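Local atomic coordinates of uncharacterized hypothetical protein (Parabacteroides merdae, PDB entry 4EI0), a protein that is of unknown function but belongs to the DUF4466 family and is built largely of antiparallel beta sheets. Residues His176-Ala181 against Ala191-Met196; Ile99-Thr102 against Ala107-Leu110; Asn34-Ala39 against Tyr146-Met151; Met42-Glu47 against Ala133-Val138. All coordinates share one frame; numbering follows the deposited sequence.

Three of the four contacts belong to one two-sheet unit. Interactions 2, 3 and 4 join the sheet holding strands 35-43 and 107-115 to the sheet holding strands 96-100 and 138-147. Interactions 3 and 4 both use strand 35-43, with centres about 31 Å apart. Interactions 2 and 4 are closer, with centres about 12 Å apart, and touch through Met42. Along the chain interaction 2 is nested within the loop closed by interaction 4, and that loop within the one closed by interaction 3. Interaction 1 follows in series, in another sheet, its centre about 59 Å from that of interaction 4. It lies across the centre of this elongated chain from interactions 2 and 4.

Interaction 1 (His176-Ala181 against Ala191-Met196)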
# COMPACT_ATOMS: atom_id res chain seq x y z
N HIS B 176 15.32 31.00 29.66
CA HIS B 176 15.27 32.18 28.80
C HIS B 176 16.60 32.86 28.86
O HIS B 176 17.15 33.00 29.93
CB HIS B 176 14.14 33.13 29.24
CG HIS B 176 13.94 34.31 28.29
ND1 HIS B 176 13.11 34.26 27.23
CD2 HIS B 176 14.56 35.54 28.24
CE1 HIS B 176 13.16 35.46 26.58
NE2 HIS B 176 14.06 36.21 27.18
N ILE B 177 17.12 33.29 27.71
CA ILE B 177 18.41 33.98 27.64
C ILE B 177 18.13 35.47 27.47
O ILE B 177 17.60 35.89 26.46
CB ILE B 177 19.29 33.51 26.43
CG1 ILE B 177 19.33 31.97 26.26
CG2 ILE B 177 20.66 34.10 26.56
CD1 ILE B 177 19.78 31.21 27.48
N TYR B 178 18.49 36.23 28.49
CA TYR B 178 18.43 37.68 28.53
C TYR B 178 19.80 38.17 28.16
O TYR B 178 20.77 37.49 28.42
CB TYR B 178 18.10 38.17 29.96
CG TYR B 178 16.65 37.92 30.32
CD1 TYR B 178 15.63 38.61 29.67
CD2 TYR B 178 16.29 36.95 31.24
CE1 TYR B 178 14.29 38.35 29.95
CE2 TYR B 178 14.93 36.69 31.53
CZ TYR B 178 13.95 37.41 30.89
OH TYR B 178 12.62 37.18 31.15
N SER B 179 19.87 39.34 27.56
CA SER B 179 21.11 39.95 27.10
C SER B 179 21.48 41.13 27.93
O SER B 179 20.73 41.60 28.79
CB SER B 179 20.93 40.47 25.68
OG SER B 179 19.91 41.47 25.64
N LYS B 180 22.68 41.63 27.68
CA LYS B 180 23.14 42.82 28.35
C LYS B 180 22.26 44.03 27.99
O LYS B 180 22.08 44.91 28.81
CB LYS B 180 24.61 43.06 28.03
CG LYS B 180 25.53 42.05 28.71
CD LYS B 180 26.99 42.18 28.26
CE LYS B 180 27.92 41.50 29.25
NZ LYS B 180 29.35 41.50 28.88
N ALA B 181 21.71 44.05 26.77
CA ALA B 181 20.81 45.12 26.35
C ALA B 181 19.54 45.04 27.15
O ALA B 181 19.03 46.06 27.59
CB ALA B 181 20.45 44.97 24.89
N ALA B 191 17.32 40.29 38.82
CA ALA B 191 16.77 39.47 39.91
C ALA B 191 16.27 38.08 39.45
O ALA B 191 16.17 37.19 40.24
CB ALA B 191 15.71 40.24 40.66
N LYS B 192 15.94 37.92 38.16
CA LYS B 192 15.50 36.64 37.56
C LYS B 192 16.67 35.77 37.06
O LYS B 192 16.44 34.66 36.61
CB LYS B 192 14.61 36.92 36.32
CG LYS B 192 13.14 37.05 36.63
CD LYS B 192 12.40 37.90 35.61
CE LYS B 192 12.34 37.23 34.27
NZ LYS B 192 11.03 37.39 33.60
N ILE B 193 17.90 36.30 37.08
CA ILE B 193 19.02 35.62 36.46
C ILE B 193 19.59 34.61 37.44
O ILE B 193 19.93 34.95 38.58
CB ILE B 193 20.16 36.56 36.02
CG1 ILE B 193 19.61 37.68 35.13
CG2 ILE B 193 21.24 35.74 35.27
CD1 ILE B 193 18.69 37.24 34.03
N ASP B 194 19.73 33.38 36.94
CA ASP B 194 20.26 32.26 37.68
C ASP B 194 21.72 31.96 37.35
O ASP B 194 22.50 31.60 38.25
CB ASP B 194 19.31 31.05 37.47
CG ASP B 194 17.92 31.36 38.00
OD1 ASP B 194 17.88 31.78 39.18
OD2 ASP B 194 16.91 31.28 37.26
N ILE B 195 22.10 32.15 36.11
CA ILE B 195 23.45 31.81 35.66
C ILE B 195 23.91 32.88 34.68
O ILE B 195 23.12 33.32 33.82
CB ILE B 195 23.49 30.41 34.95
CG1 ILE B 195 23.30 29.28 35.97
CG2 ILE B 195 24.83 30.20 34.27
CD1 ILE B 195 23.15 27.89 35.39
N MSE B 196 25.16 33.30 34.81
CA MSE B 196 25.80 34.14 33.82
C MSE B 196 26.83 33.31 33.08
O MSE B 196 27.74 32.74 33.70
CB MSE B 196 26.49 35.35 34.45
CG MSE B 196 27.22 36.22 33.41
SE MSE B 196 28.02 37.76 34.22
CE MSE B 196 28.61 38.77 32.62
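Tyr178 OH accepts a hydrogen bond of 2.9 Å from Lys192 NZ. The two atoms also share Asn170: its ND2 bonds to the tyrosine oxygen and its OD1 to the lysine nitrogen. The turn at chi3 (68°) lays Lys192 CE obliquely against the ring, 3.7 Å from Tyr178 CZ, and the bend at chi4 points NZ to the hydroxyl. Further back on the ring, Ile193 CD1 lies 3.7 Å from Tyr178 CD2, also at an oblique approach. His176 CD2 sits over the centre of one ring face, 3.2 Å above the plane. The phenol is thus held by its hydroxyl and packed along its ring. A phenylalanine here would probably leave Lys192 NZ and Asn170 without their shared hydroxyl partner. A looser contact links Lys180 CE to Met196 CE, a selenomethionine methyl, at 4.4 Å. Ser179 lies between the two sites as the N-cap of helix 180-185. Strand 176-178 is an outermost strand of its sheet, and strand 165-167 runs between it and strand 195-199. The contact therefore reaches across that middle strand, whose Leu166 faces Asp194 and Ile195 in a classic beta bulge.

Interaction 2 (Ile99-Thr102 against Ala107-Leu110)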
# COMPACT_ATOMS: atom_id res chain seq x y z
N ILE B 99 -12.04 12.95 10.16
CA ILE B 99 -11.53 13.05 8.80
C ILE B 99 -12.40 12.14 7.90
O ILE B 99 -12.78 11.04 8.31
CB ILE B 99 -10.06 12.67 8.72
CG1 ILE B 99 -9.49 13.08 7.37
CG2 ILE B 99 -9.92 11.17 9.00
CD1 ILE B 99 -7.97 13.02 7.28
N ASP B 100 -12.70 12.63 6.69
CA ASP B 100 -13.55 11.91 5.72
C ASP B 100 -12.72 11.35 4.61
O ASP B 100 -11.86 12.06 4.06
CB ASP B 100 -14.55 12.86 5.06
CG ASP B 100 -15.70 13.23 5.97
OD1 ASP B 100 -16.07 12.41 6.80
OD2 ASP B 100 -16.23 14.34 5.84
N PHE B 101 -13.02 10.11 4.20
CA PHE B 101 -12.37 9.58 3.02
C PHE B 101 -13.05 10.17 1.78
O PHE B 101 -14.25 10.21 1.70
CB PHE B 101 -12.45 8.07 3.02
CG PHE B 101 -11.54 7.42 4.00
CD1 PHE B 101 -11.93 7.28 5.31
CD2 PHE B 101 -10.34 6.89 3.60
CE1 PHE B 101 -11.11 6.69 6.21
CE2 PHE B 101 -9.49 6.32 4.51
CZ PHE B 101 -9.87 6.20 5.81
N THR B 102 -12.28 10.62 0.81
CA THR B 102 -12.83 11.08 -0.47
C THR B 102 -12.40 10.13 -1.58
O THR B 102 -12.72 10.37 -2.71
CB THR B 102 -12.37 12.52 -0.79
OG1 THR B 102 -10.95 12.58 -0.59
CG2 THR B 102 -13.05 13.53 0.20
N ALA B 107 -8.99 -0.27 2.77
CA ALA B 107 -7.96 -0.42 3.81
C ALA B 107 -7.08 0.80 3.83
O ALA B 107 -6.69 1.31 2.77
CB ALA B 107 -7.13 -1.73 3.66
N ALA B 108 -6.81 1.32 5.02
CA ALA B 108 -5.93 2.50 5.11
C ALA B 108 -5.30 2.55 6.50
O ALA B 108 -5.81 1.98 7.45
CB ALA B 108 -6.69 3.77 4.86
N THR B 109 -4.17 3.23 6.57
CA THR B 109 -3.53 3.56 7.85
C THR B 109 -3.24 5.03 7.90
O THR B 109 -2.52 5.54 7.06
CB THR B 109 -2.22 2.81 8.02
OG1 THR B 109 -2.49 1.44 7.97
CG2 THR B 109 -1.56 3.14 9.37
N LEU B 110 -3.89 5.70 8.82
CA LEU B 110 -3.79 7.14 8.93
C LEU B 110 -3.03 7.45 10.18
O LEU B 110 -3.18 6.74 11.18
CB LEU B 110 -5.17 7.80 9.04
CG LEU B 110 -6.13 7.69 7.85
CD1 LEU B 110 -7.44 8.30 8.29
CD2 LEU B 110 -5.55 8.38 6.61
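Phe101 meets Ala108 with the edge of its ring. The methyl carbon Ala108 CB lies near the ring plane, 3.8 Å from Phe101 CE2. Leu110 CD1 approaches the same ring obliquely, 4.1 Å from Phe101 CZ. The phenylalanine and leucine side chains come from opposite directions. The same leucine methyl also touches Ile99, with Leu110 CD1 3.9 Å from Ile99 CG2. One methyl therefore bridges two residues of the facing segment. The ethyl arm of Ile99 runs anti to the backbone N (chi1 -167°), which leaves the CG2 branch to meet the leucine.

Around this first shell, Met42, a selenomethionine, packs on Phe101, Ala108 and Leu110. Leu51 covers both Phe101 and Ala108, and Phe68 touches both Ile99 and Leu110. The backbones are fixed by their own sheets. Ile99 pairs with Ala54 and Phe101 with Ser52, while Ala108 pairs with Met42. The two segments are not neighbours in one sheet: Phe101 CA and Ala108 CA are 9.8 Å apart. Strand 96-100 belongs to one antiparallel sheet and strand 107-115 to the other, so this is face-to-face packing of two sheets.

The contact across the segments is made by carbon atoms. Ile99, Ala108 and Leu110 are buried, and Phe101 is partly so. The chemistry is that of a hydrophobic interface: the segments meet through methyl groups and a ring edge, and the fit probably depends on shape more than on polar pairing.

Interaction 3 (Asn34-Ala39 against Tyr146-Met151); sequences NEIEFA and YKISKM
Phe38 and Tyr146 form the tight part of this contact. Tyr146 CE2 comes to the edge of the phenylalanine ring, in its plane, 3.6 Å from Phe38 CZ. The phenylalanine atom in turn reaches the tyrosine ring obliquely. The planes are tilted by 51° and the centroids are 5.8 Å apart, an oblique pairing. The side chains come from opposite directions and overlap enough that Tyr146 OH lies 3.7 Å from Phe38 CE2. With CG anti to the carbonyl carbon in both (chi1 -66° in Phe38 and -62° in Tyr146), each ring projects from its strand toward the other. Phe127 and Phe129 add further rings beside Phe38, and Phe127 also touches Tyr146.

The packing is that of two facing antiparallel sheets. Strand 35-43 lies in one, and strand 138-147 is an outermost strand of the other. Ile36 CA and Tyr146 CA are 9.6 Å apart, and side chains fill the space between the backbones. An alanine in place of Tyr146 is likely to open a gap beside the Phe38 ring edge and leave that ring less firmly held.

Next along, the contact thins to a meeting of methyl ends, with Ile36 CD1 4.0 Å from Ile148 CD1. Ile116 touches both isoleucines. Beyond it the chain of 146-151 leaves the interface in an ST turn, where Met151 N donates to Ser149 OG (2.9 Å). On the outer side of strand 35-43, Glu35 is exposed and Glu37 forms a salt bridge with Arg23.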
# COMPACT_ATOMS: atom_id res chain seq x y z
N ASN B 34 4.80 19.06 22.52
CA ASN B 34 5.28 18.02 21.57
C ASN B 34 4.06 17.18 21.12
O ASN B 34 2.96 17.26 21.65
CB ASN B 34 6.26 17.02 22.26
CG ASN B 34 7.70 17.50 22.31
OD1 ASN B 34 8.00 18.56 21.83
ND2 ASN B 34 8.59 16.70 22.92
N GLU B 35 4.29 16.35 20.14
CA GLU B 35 3.24 15.50 19.65
C GLU B 35 3.32 14.08 20.21
O GLU B 35 4.40 13.60 20.57
CB GLU B 35 3.28 15.53 18.12
CG GLU B 35 4.51 14.92 17.51
CD GLU B 35 4.73 15.32 16.04
OE1 GLU B 35 4.30 16.40 15.56
OE2 GLU B 35 5.35 14.49 15.37
N ILE B 36 2.16 13.43 20.34
CA ILE B 36 2.07 11.97 20.50
C ILE B 36 1.45 11.50 19.18
O ILE B 36 0.38 11.98 18.74
CB ILE B 36 1.18 11.51 21.66
CG1 ILE B 36 1.52 12.28 22.92
CG2 ILE B 36 1.28 10.00 21.86
CD1 ILE B 36 0.79 11.79 24.15
N GLU B 37 2.16 10.60 18.52
CA GLU B 37 1.82 10.13 17.19
C GLU B 37 1.30 8.71 17.23
O GLU B 37 1.90 7.84 17.88
CB GLU B 37 3.05 10.14 16.33
CG GLU B 37 2.77 9.78 14.88
CD GLU B 37 4.02 9.71 14.05
OE1 GLU B 37 5.05 10.31 14.43
OE2 GLU B 37 3.98 9.06 13.00
N PHE B 38 0.21 8.48 16.50
CA PHE B 38 -0.47 7.19 16.46
C PHE B 38 -0.64 6.77 14.97
O PHE B 38 -0.76 7.63 14.10
CB PHE B 38 -1.84 7.27 17.14
CG PHE B 38 -1.80 7.53 18.62
CD1 PHE B 38 -1.71 8.81 19.10
CD2 PHE B 38 -1.84 6.49 19.50
CE1 PHE B 38 -1.67 9.04 20.47
CE2 PHE B 38 -1.78 6.71 20.87
CZ PHE B 38 -1.71 7.99 21.35
N ALA B 39 -0.64 5.46 14.70
CA ALA B 39 -0.93 4.92 13.37
C ALA B 39 -2.20 4.09 13.50
O ALA B 39 -2.19 3.07 14.19
CB ALA B 39 0.22 4.07 12.86
N TYR B 146 -1.95 7.60 28.91
CA TYR B 146 -0.56 7.89 28.81
C TYR B 146 -0.21 9.08 29.72
O TYR B 146 -0.95 10.07 29.75
CB TYR B 146 -0.22 8.26 27.37
CG TYR B 146 -0.48 7.18 26.35
CD1 TYR B 146 0.31 6.01 26.33
CD2 TYR B 146 -1.48 7.31 25.42
CE1 TYR B 146 0.09 5.00 25.43
CE2 TYR B 146 -1.75 6.30 24.50
CZ TYR B 146 -0.96 5.17 24.48
OH TYR B 146 -1.18 4.20 23.54
N LYS B 147 0.94 8.99 30.39
CA LYS B 147 1.38 10.01 31.37
C LYS B 147 2.00 11.19 30.64
O LYS B 147 2.82 11.01 29.75
CB LYS B 147 2.38 9.41 32.39
N ILE B 148 1.59 12.41 30.98
CA ILE B 148 2.20 13.62 30.40
C ILE B 148 3.15 14.16 31.51
O ILE B 148 2.77 14.27 32.70
CB ILE B 148 1.12 14.67 30.03
CG1 ILE B 148 0.03 14.07 29.11
CG2 ILE B 148 1.74 15.92 29.45
CD1 ILE B 148 0.50 13.50 27.79
N SER B 149 4.37 14.47 31.11
CA SER B 149 5.41 14.93 31.97
C SER B 149 5.02 16.31 32.56
O SER B 149 4.26 17.03 31.97
CB SER B 149 6.65 15.10 31.14
OG SER B 149 7.70 15.64 31.89
N LYS B 150 5.63 16.65 33.70
CA LYS B 150 5.62 18.03 34.24
C LYS B 150 6.68 18.92 33.63
O LYS B 150 6.71 20.15 33.86
CB LYS B 150 5.84 18.01 35.75
CG LYS B 150 4.67 17.42 36.53
CD LYS B 150 4.87 17.44 38.06
CE LYS B 150 5.72 18.62 38.55
NZ LYS B 150 5.62 18.80 40.03
N MSE B 151 7.57 18.34 32.85
CA MSE B 151 8.74 19.08 32.39
C MSE B 151 8.40 20.11 31.34
O MSE B 151 7.41 20.00 30.62
CB MSE B 151 9.79 18.13 31.82
CG MSE B 151 10.47 17.26 32.82
SE MSE B 151 11.85 16.09 32.05
CE MSE B 151 10.64 15.11 30.79

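Interaction 4 (Met42-Glu47 against Ala133-Val138); sequences MAIPNE and ASNGQV
Ile44 carries the apolar contact, its CD1 pressing on Ala133 CB at 3.4 Å, tighter than usual for two carbons. With CG1 anti to the backbone N (chi1 -173°) and chi2 extended, the ethyl arm carries CD1 out to the turn. Ile44 CD1 also meets the Asn135 amide from the opposite direction, 3.5 Å from Asn135 ND2 and 3.6 Å from Asn135 OD1. Gln137 OE1 is a more distant neighbour.

The hydrogen bonds lie within the turn itself. Asn135 OD1 accepts from Gln137 N at 3.1 Å, an Asx turn, with the donor well above the carbonyl plane. Asn135 ND2 makes a weak bond to Gln137 OE1, which also accepts from Leu16 N. These bonds hold the amide that Ile44 meets. The backbone closes a type I turn from Ala133 to Gly136, with Gly136 N bonded to Ala133 O (3.0 Å). Gly136 takes a positive phi (79°), which favours glycine at this place.

The turn joins strands 124-133 and 138-147 of one sheet. Ile44 follows strand 35-43 of the other sheet and also packs on Leu51, so the contact lies where an end of one sheet meets a turn of its partner.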
# COMPACT_ATOMS: atom_id res chain seq x y z
N MSE B 42 -7.32 0.61 9.49
CA MSE B 42 -8.72 0.22 9.27
C MSE B 42 -8.81 -0.69 8.07
O MSE B 42 -8.02 -0.58 7.15
CB MSE B 42 -9.57 1.47 9.00
CG MSE B 42 -9.46 2.53 10.08
SE MSE B 42 -9.83 4.30 9.40
CE MSE B 42 -7.94 4.50 8.69
N ALA B 43 -9.75 -1.63 8.06
CA ALA B 43 -9.90 -2.56 6.91
C ALA B 43 -11.31 -3.13 6.88
O ALA B 43 -11.89 -3.40 7.92
CB ALA B 43 -8.88 -3.71 6.95
N ILE B 44 -11.85 -3.25 5.67
CA ILE B 44 -13.14 -3.81 5.42
C ILE B 44 -12.96 -4.69 4.20
O ILE B 44 -12.22 -4.33 3.30
CB ILE B 44 -14.22 -2.74 5.20
CG1 ILE B 44 -15.62 -3.40 5.11
CG2 ILE B 44 -13.95 -1.90 3.95
CD1 ILE B 44 -16.78 -2.41 5.07
N PRO B 45 -13.57 -5.88 4.19
CA PRO B 45 -13.47 -6.66 2.96
C PRO B 45 -14.03 -5.84 1.79
O PRO B 45 -15.10 -5.23 1.89
CB PRO B 45 -14.32 -7.90 3.26
CG PRO B 45 -14.33 -7.99 4.75
CD PRO B 45 -14.38 -6.57 5.21
N ASN B 46 -13.28 -5.80 0.69
CA ASN B 46 -13.56 -4.90 -0.43
C ASN B 46 -14.93 -5.10 -1.05
O ASN B 46 -15.54 -4.14 -1.48
CB ASN B 46 -12.53 -5.06 -1.54
CG ASN B 46 -12.53 -3.89 -2.52
OD1 ASN B 46 -12.56 -2.72 -2.11
ND2 ASN B 46 -12.50 -4.20 -3.80
N GLU B 47 -15.43 -6.32 -1.04
CA GLU B 47 -16.74 -6.61 -1.62
C GLU B 47 -17.92 -6.13 -0.74
O GLU B 47 -19.01 -5.96 -1.25
CB GLU B 47 -16.86 -8.10 -1.96
CG GLU B 47 -17.05 -9.04 -0.78
CD GLU B 47 -15.78 -9.43 -0.00
OE1 GLU B 47 -14.64 -8.86 -0.19
OE2 GLU B 47 -15.94 -10.34 0.85
N ALA B 133 -17.65 2.64 7.81
CA ALA B 133 -17.63 2.20 6.41
C ALA B 133 -18.98 2.36 5.69
O ALA B 133 -20.03 2.55 6.32
CB ALA B 133 -17.21 0.74 6.34
N SER B 134 -18.97 2.19 4.38
CA SER B 134 -20.15 2.51 3.55
C SER B 134 -21.29 1.49 3.65
O SER B 134 -22.34 1.71 3.07
CB SER B 134 -19.74 2.69 2.10
OG SER B 134 -19.24 1.47 1.58
N ASN B 135 -21.08 0.37 4.34
CA ASN B 135 -22.15 -0.58 4.63
C ASN B 135 -22.81 -0.29 5.98
O ASN B 135 -23.56 -1.11 6.46
CB ASN B 135 -21.63 -2.04 4.61
CG ASN B 135 -20.51 -2.26 5.60
OD1 ASN B 135 -20.01 -1.30 6.19
ND2 ASN B 135 -20.08 -3.52 5.74
N GLY B 136 -22.52 0.86 6.59
CA GLY B 136 -23.09 1.22 7.88
C GLY B 136 -22.41 0.53 9.04
O GLY B 136 -22.83 0.69 10.17
N GLN B 137 -21.35 -0.24 8.81
CA GLN B 137 -20.64 -0.82 9.92
C GLN B 137 -19.76 0.25 10.59
O GLN B 137 -19.41 1.26 9.96
CB GLN B 137 -19.81 -1.99 9.47
CG GLN B 137 -20.58 -3.28 9.38
CD GLN B 137 -19.73 -4.43 8.91
OE1 GLN B 137 -18.70 -4.24 8.27
NE2 GLN B 137 -20.15 -5.66 9.24
N VAL B 138 -19.44 0.02 11.86
CA VAL B 138 -18.54 0.88 12.67
C VAL B 138 -17.50 -0.00 13.42
O VAL B 138 -17.72 -1.18 13.56
CB VAL B 138 -19.37 1.70 13.68
CG1 VAL B 138 -20.34 2.63 12.94
CG2 VAL B 138 -20.13 0.77 14.62